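Local coordinates for protein hexokinase (PDB 1BDG) that phosphorylates hexoses such as glucose, mannose and fructose at the expense of ATP, the entry step of glycolysis, at residues A[301-306]-A[311-316]; A[341-346]-A[353-358]. All coordinates share one frame; numbering follows the deposited sequence.

Both contacts probably belong to the large subdomain of hexokinase, at its periphery: their centres lie about 31 Å (contact 1) and about 30 Å (contact 2) from the centre of the chain. They follow one another in sequence. Contact 1 joins the end of helix 288-304 to the loop that leaves it, and contact 2 later joins helix 340-349 to the lead-in of the long helix 357-389. Their centres are 13 Å apart, and they meet where Pro314 CG packs 4.0 Å from Pro353 CD. Phe309, between the segments of contact 1, touches both Val303 and Leu346, so two successive helix-to-loop turns share one patch of apolar packing.

Contact 1. Residues A[301-306]-A[311-316]; sequences YLVEQK and GDLPER
At the C-terminal end of helix 288-304 the chain doubles back so that Gly311 comes to lie beside Lys306, their CA atoms 4.3 Å apart, and Gly311 CA faces the carbonyl oxygen of Val303. The helix stops in a Schellman motif: Lys306, with positive phi, is the C-prime residue, Lys306 N bonds to Val303 O, and Ile307 N reaches Leu302 O. Val303 O also receives a CA-H...O contact from Gly311 CA at 3.2 Å, with an angle of 162° at the hydrogen. Positive phi (91°) suits glycine at 311, since a CB there would press on the carbonyl oxygen of the preceding residue.

Among the side chains Val303 does most of the touching, burying its branches against the returning loop. CG1 stands anti to its own backbone N (chi1 153°), which lays it over the peptide that joins Gly311 to Asp312, while CG2 approaches Asp312 O. Leu308 and Phe309, in the intervening turn, also touch Val303. Farther along the loop the apolar contact continues in Leu313, whose CB lies 3.9 Å from Val303 CG1.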
loop_
_atom_site.group_PDB
_atom_site.type_symbol
_atom_site.label_atom_id
_atom_site.label_comp_id
_atom_site.label_asym_id
_atom_site.label_seq_id
_atom_site.Cartn_x
_atom_site.Cartn_y
_atom_site.Cartn_z
ATOM N N TYR A 301 -3.857 14.480 -21.871
ATOM C CA TYR A 301 -2.852 14.572 -22.923
ATOM C C TYR A 301 -3.502 14.288 -24.277
ATOM O O TYR A 301 -3.302 15.024 -25.249
ATOM C CB TYR A 301 -1.731 13.555 -22.705
ATOM C CG TYR A 301 -0.819 13.427 -23.902
ATOM C CD1 TYR A 301 -0.049 14.506 -24.336
ATOM C CD2 TYR A 301 -0.748 12.233 -24.633
ATOM C CE1 TYR A 301 0.770 14.405 -25.465
ATOM C CE2 TYR A 301 0.069 12.124 -25.773
ATOM C CZ TYR A 301 0.822 13.217 -26.175
ATOM O OH TYR A 301 1.629 13.127 -27.279
ATOM N N LEU A 302 -4.250 13.186 -24.342
ATOM C CA LEU A 302 -4.943 12.760 -25.554
ATOM C C LEU A 302 -5.917 13.822 -26.036
ATOM O O LEU A 302 -6.172 13.928 -27.232
ATOM C CB LEU A 302 -5.726 11.474 -25.289
ATOM C CG LEU A 302 -4.964 10.157 -25.252
ATOM C CD1 LEU A 302 -5.843 9.050 -24.654
ATOM C CD2 LEU A 302 -4.484 9.820 -26.665
ATOM N N VAL A 303 -6.488 14.576 -25.102
ATOM C CA VAL A 303 -7.437 15.619 -25.447
ATOM C C VAL A 303 -6.767 16.828 -26.080
ATOM O O VAL A 303 -7.343 17.448 -26.979
ATOM C CB VAL A 303 -8.316 16.035 -24.227
ATOM C CG1 VAL A 303 -8.785 17.473 -24.357
ATOM C CG2 VAL A 303 -9.533 15.118 -24.126
ATOM N N GLU A 304 -5.548 17.162 -25.664
ATOM C CA GLU A 304 -4.902 18.314 -26.286
ATOM C C GLU A 304 -4.299 17.983 -27.629
ATOM O O GLU A 304 -3.890 18.874 -28.371
ATOM C CB GLU A 304 -3.876 18.978 -25.372
ATOM C CG GLU A 304 -2.766 18.114 -24.900
ATOM C CD GLU A 304 -1.602 18.948 -24.482
ATOM O OE1 GLU A 304 -1.605 19.459 -23.333
ATOM O OE2 GLU A 304 -0.701 19.117 -25.335
ATOM N N GLN A 305 -4.176 16.695 -27.908
ATOM C CA GLN A 305 -3.692 16.241 -29.202
ATOM C C GLN A 305 -4.923 15.990 -30.085
ATOM O O GLN A 305 -4.819 15.331 -31.108
ATOM C CB GLN A 305 -2.905 14.934 -29.075
ATOM C CG GLN A 305 -1.624 15.050 -28.301
ATOM C CD GLN A 305 -0.679 16.075 -28.889
ATOM O OE1 GLN A 305 -0.200 15.919 -30.006
ATOM N NE2 GLN A 305 -0.385 17.124 -28.122
ATOM N N LYS A 306 -6.099 16.428 -29.642
ATOM C CA LYS A 306 -7.330 16.242 -30.401
ATOM C C LYS A 306 -7.697 14.763 -30.664
ATOM O O LYS A 306 -8.503 14.462 -31.546
ATOM C CB LYS A 306 -7.231 17.007 -31.730
ATOM C CG LYS A 306 -7.625 18.487 -31.670
ATOM C CD LYS A 306 -6.744 19.310 -30.710
ATOM C CE LYS A 306 -7.078 20.812 -30.766
ATOM N NZ LYS A 306 -6.200 21.597 -29.845
ATOM N N GLY A 311 -11.085 17.305 -28.666
ATOM C CA GLY A 311 -10.252 18.348 -28.090
ATOM C C GLY A 311 -10.845 19.074 -26.895
ATOM O O GLY A 311 -10.210 19.967 -26.347
ATOM N N ASP A 312 -12.073 18.736 -26.507
ATOM C CA ASP A 312 -12.709 19.365 -25.359
ATOM C C ASP A 312 -12.449 18.569 -24.099
ATOM O O ASP A 312 -12.663 17.345 -24.057
ATOM C CB ASP A 312 -14.222 19.459 -25.548
ATOM C CG ASP A 312 -14.612 20.377 -26.671
ATOM O OD1 ASP A 312 -13.843 21.309 -26.974
ATOM O OD2 ASP A 312 -15.694 20.164 -27.265
ATOM N N LEU A 313 -12.088 19.287 -23.044
ATOM C CA LEU A 313 -11.801 18.693 -21.748
ATOM C C LEU A 313 -12.946 19.140 -20.835
ATOM O O LEU A 313 -13.305 20.312 -20.834
ATOM C CB LEU A 313 -10.445 19.230 -21.249
ATOM C CG LEU A 313 -9.808 18.825 -19.913
ATOM C CD1 LEU A 313 -9.338 17.400 -19.979
ATOM C CD2 LEU A 313 -8.629 19.743 -19.623
ATOM N N PRO A 314 -13.594 18.198 -20.124
ATOM C CA PRO A 314 -14.710 18.503 -19.215
ATOM C C PRO A 314 -14.203 19.139 -17.927
ATOM O O PRO A 314 -13.121 18.779 -17.439
ATOM C CB PRO A 314 -15.303 17.129 -18.904
ATOM C CG PRO A 314 -14.785 16.234 -20.000
ATOM C CD PRO A 314 -13.392 16.745 -20.228
ATOM N N GLU A 315 -15.018 20.029 -17.354
ATOM C CA GLU A 315 -14.686 20.741 -16.114
ATOM C C GLU A 315 -14.140 19.791 -15.055
ATOM O O GLU A 315 -13.075 20.035 -14.487
ATOM C CB GLU A 315 -15.924 21.484 -15.579
ATOM N N ARG A 316 -14.857 18.687 -14.843
ATOM C CA ARG A 316 -14.496 17.660 -13.869
ATOM C C ARG A 316 -13.041 17.194 -13.979
ATOM O O ARG A 316 -12.267 17.342 -13.032
ATOM C CB ARG A 316 -15.444 16.471 -14.006
ATOM C CG ARG A 316 -15.072 15.266 -13.143
ATOM C CD ARG A 316 -15.861 15.166 -11.828
ATOM N NE ARG A 316 -15.269 14.139 -10.954
ATOM C CZ ARG A 316 -15.940 13.358 -10.108
ATOM N NH1 ARG A 316 -17.266 13.456 -9.999
ATOM N NH2 ARG A 316 -15.272 12.483 -9.357
#

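Contact 2. Residues A[341-346]-A[353-358]; sequences NTHYML and PVVEPI
Segment 341-346 is helical, a piece of helix 340-349, whereas 354-356 is extended and leads into helix 357-389 at Pro357; the nearest CA atoms, those of Leu346 and Val355, are 7.4 Å apart, a spacing bridged by side chains. The CB of Val355 points toward helix 340-349, and that of Leu346 points back toward the extended segment.

The two methyl groups of Val355 divide the work. CG2, anti to the backbone N, meets Leu346 CD1 at 3.5 Å, and these two side chains run at about a right angle to each other. CG1, placed between the backbone N and the carbonyl carbon (chi1 60°), instead reaches the imidazole of His343, 3.6 Å from CE1 and 4.1 Å from ND1, approaching the ring obliquely. His343 lies one turn earlier in the helix than Leu346. Its CG is anti to the backbone N (chi1 -174°), which carries the ring outward to Val355 although its CB does not aim there. The polar side of that ring is engaged in turn: His343 ND1 hydrogen-bonds to Asn360 OD1, a bond that should restrain rotation of the imidazole. Asn360 also touches Leu346 and Val355, so this one residue, in the first turn of helix 357-389, meets all three members of the cluster.

Glu356 occupies the N-cap position of that helix, and its backbone N bonds to OD2 of Asp359, the N3 residue, which is the N3-side-chain half of a capping box. Leu346 also packs on Val352 and Phe309, and its side chain is about 8 Å from that of Tyr327, a probable ATP-binding residue. The contact closes a short connection between two helices of what is probably the large subdomain of hexokinase, in which one valine of the linker packs against residues i and i+3 of the first helix just before the second begins.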
loop_
_atom_site.group_PDB
_atom_site.type_symbol
_atom_site.label_atom_id
_atom_site.label_comp_id
_atom_site.label_asym_id
_atom_site.label_seq_id
_atom_site.Cartn_x
_atom_site.Cartn_y
_atom_site.Cartn_z
ATOM N N ASN A 341 -19.475 -0.166 -19.327
ATOM C CA ASN A 341 -18.953 0.408 -18.091
ATOM C C ASN A 341 -18.074 1.621 -18.352
ATOM O O ASN A 341 -18.069 2.563 -17.551
ATOM C CB ASN A 341 -18.177 -0.634 -17.299
ATOM C CG ASN A 341 -19.084 -1.624 -16.599
ATOM O OD1 ASN A 341 -19.065 -2.820 -16.904
ATOM N ND2 ASN A 341 -19.879 -1.136 -15.654
ATOM N N THR A 342 -17.329 1.593 -19.459
ATOM C CA THR A 342 -16.458 2.703 -19.829
ATOM C C THR A 342 -17.361 3.870 -20.149
ATOM O O THR A 342 -17.267 4.929 -19.530
ATOM C CB THR A 342 -15.615 2.380 -21.070
ATOM O OG1 THR A 342 -14.855 1.193 -20.833
ATOM C CG2 THR A 342 -14.661 3.515 -21.388
ATOM N N HIS A 343 -18.291 3.626 -21.064
ATOM C CA HIS A 343 -19.263 4.624 -21.498
ATOM C C HIS A 343 -19.951 5.322 -20.325
ATOM O O HIS A 343 -19.927 6.551 -20.213
ATOM C CB HIS A 343 -20.308 3.972 -22.398
ATOM C CG HIS A 343 -21.262 4.941 -23.010
ATOM N ND1 HIS A 343 -20.930 5.735 -24.089
ATOM C CD2 HIS A 343 -22.537 5.256 -22.689
ATOM C CE1 HIS A 343 -21.961 6.500 -24.402
ATOM N NE2 HIS A 343 -22.948 6.228 -23.566
ATOM N N TYR A 344 -20.556 4.539 -19.448
ATOM C CA TYR A 344 -21.228 5.098 -18.295
ATOM C C TYR A 344 -20.272 5.968 -17.489
ATOM O O TYR A 344 -20.675 7.000 -16.962
ATOM C CB TYR A 344 -21.808 3.979 -17.413
ATOM C CG TYR A 344 -22.127 4.393 -15.978
ATOM C CD1 TYR A 344 -21.131 4.398 -14.990
ATOM C CD2 TYR A 344 -23.421 4.765 -15.603
ATOM C CE1 TYR A 344 -21.413 4.761 -13.675
ATOM C CE2 TYR A 344 -23.712 5.131 -14.282
ATOM C CZ TYR A 344 -22.701 5.127 -13.328
ATOM O OH TYR A 344 -22.978 5.497 -12.029
ATOM N N MET A 345 -19.007 5.566 -17.407
ATOM C CA MET A 345 -18.029 6.317 -16.625
ATOM C C MET A 345 -17.817 7.714 -17.149
ATOM O O MET A 345 -17.929 8.687 -16.404
ATOM C CB MET A 345 -16.687 5.592 -16.569
ATOM C CG MET A 345 -15.624 6.340 -15.780
ATOM S SD MET A 345 -14.070 5.450 -15.815
ATOM C CE MET A 345 -13.188 6.350 -17.057
ATOM N N LEU A 346 -17.519 7.806 -18.437
ATOM C CA LEU A 346 -17.273 9.088 -19.070
ATOM C C LEU A 346 -18.437 10.059 -18.857
ATOM O O LEU A 346 -18.230 11.182 -18.387
ATOM C CB LEU A 346 -17.012 8.902 -20.567
ATOM C CG LEU A 346 -15.870 8.004 -21.062
ATOM C CD1 LEU A 346 -15.515 8.386 -22.504
ATOM C CD2 LEU A 346 -14.647 8.154 -20.155
ATOM N N PRO A 353 -19.528 15.770 -21.465
ATOM C CA PRO A 353 -20.640 16.302 -22.276
ATOM C C PRO A 353 -21.081 15.485 -23.509
ATOM O O PRO A 353 -22.221 15.026 -23.580
ATOM C CB PRO A 353 -20.111 17.673 -22.693
ATOM C CG PRO A 353 -19.285 18.065 -21.539
ATOM C CD PRO A 353 -18.512 16.811 -21.263
ATOM N N VAL A 354 -20.217 15.389 -24.517
ATOM C CA VAL A 354 -20.513 14.635 -25.733
ATOM C C VAL A 354 -19.480 13.518 -25.788
ATOM O O VAL A 354 -18.280 13.798 -25.744
ATOM C CB VAL A 354 -20.339 15.507 -26.994
ATOM C CG1 VAL A 354 -20.808 14.767 -28.219
ATOM C CG2 VAL A 354 -21.093 16.808 -26.836
ATOM N N VAL A 355 -19.939 12.269 -25.898
ATOM C CA VAL A 355 -19.048 11.108 -25.930
ATOM C C VAL A 355 -19.280 10.200 -27.144
ATOM O O VAL A 355 -20.426 9.987 -27.571
ATOM C CB VAL A 355 -19.187 10.283 -24.628
ATOM C CG1 VAL A 355 -20.602 9.792 -24.483
ATOM C CG2 VAL A 355 -18.226 9.100 -24.624
ATOM N N GLU A 356 -18.189 9.648 -27.678
ATOM C CA GLU A 356 -18.240 8.763 -28.844
ATOM C C GLU A 356 -17.592 7.396 -28.631
ATOM O O GLU A 356 -16.701 7.229 -27.796
ATOM C CB GLU A 356 -17.521 9.401 -30.035
ATOM C CG GLU A 356 -18.038 10.741 -30.472
ATOM C CD GLU A 356 -17.693 11.034 -31.914
ATOM O OE1 GLU A 356 -16.767 10.391 -32.456
ATOM O OE2 GLU A 356 -18.361 11.896 -32.517
ATOM N N PRO A 357 -18.002 6.403 -29.426
ATOM C CA PRO A 357 -17.456 5.049 -29.344
ATOM C C PRO A 357 -15.919 5.045 -29.328
ATOM O O PRO A 357 -15.310 4.319 -28.541
ATOM C CB PRO A 357 -18.028 4.388 -30.597
ATOM C CG PRO A 357 -19.422 4.940 -30.605
ATOM C CD PRO A 357 -19.207 6.415 -30.284
ATOM N N ILE A 358 -15.288 5.858 -30.167
ATOM C CA ILE A 358 -13.826 5.887 -30.155
ATOM C C ILE A 358 -13.312 6.301 -28.785
ATOM O O ILE A 358 -12.348 5.735 -28.287
ATOM C CB ILE A 358 -13.216 6.881 -31.138
ATOM C CG1 ILE A 358 -14.295 7.629 -31.901
ATOM C CG2 ILE A 358 -12.185 6.186 -32.010
ATOM C CD1 ILE A 358 -13.837 9.015 -32.336
#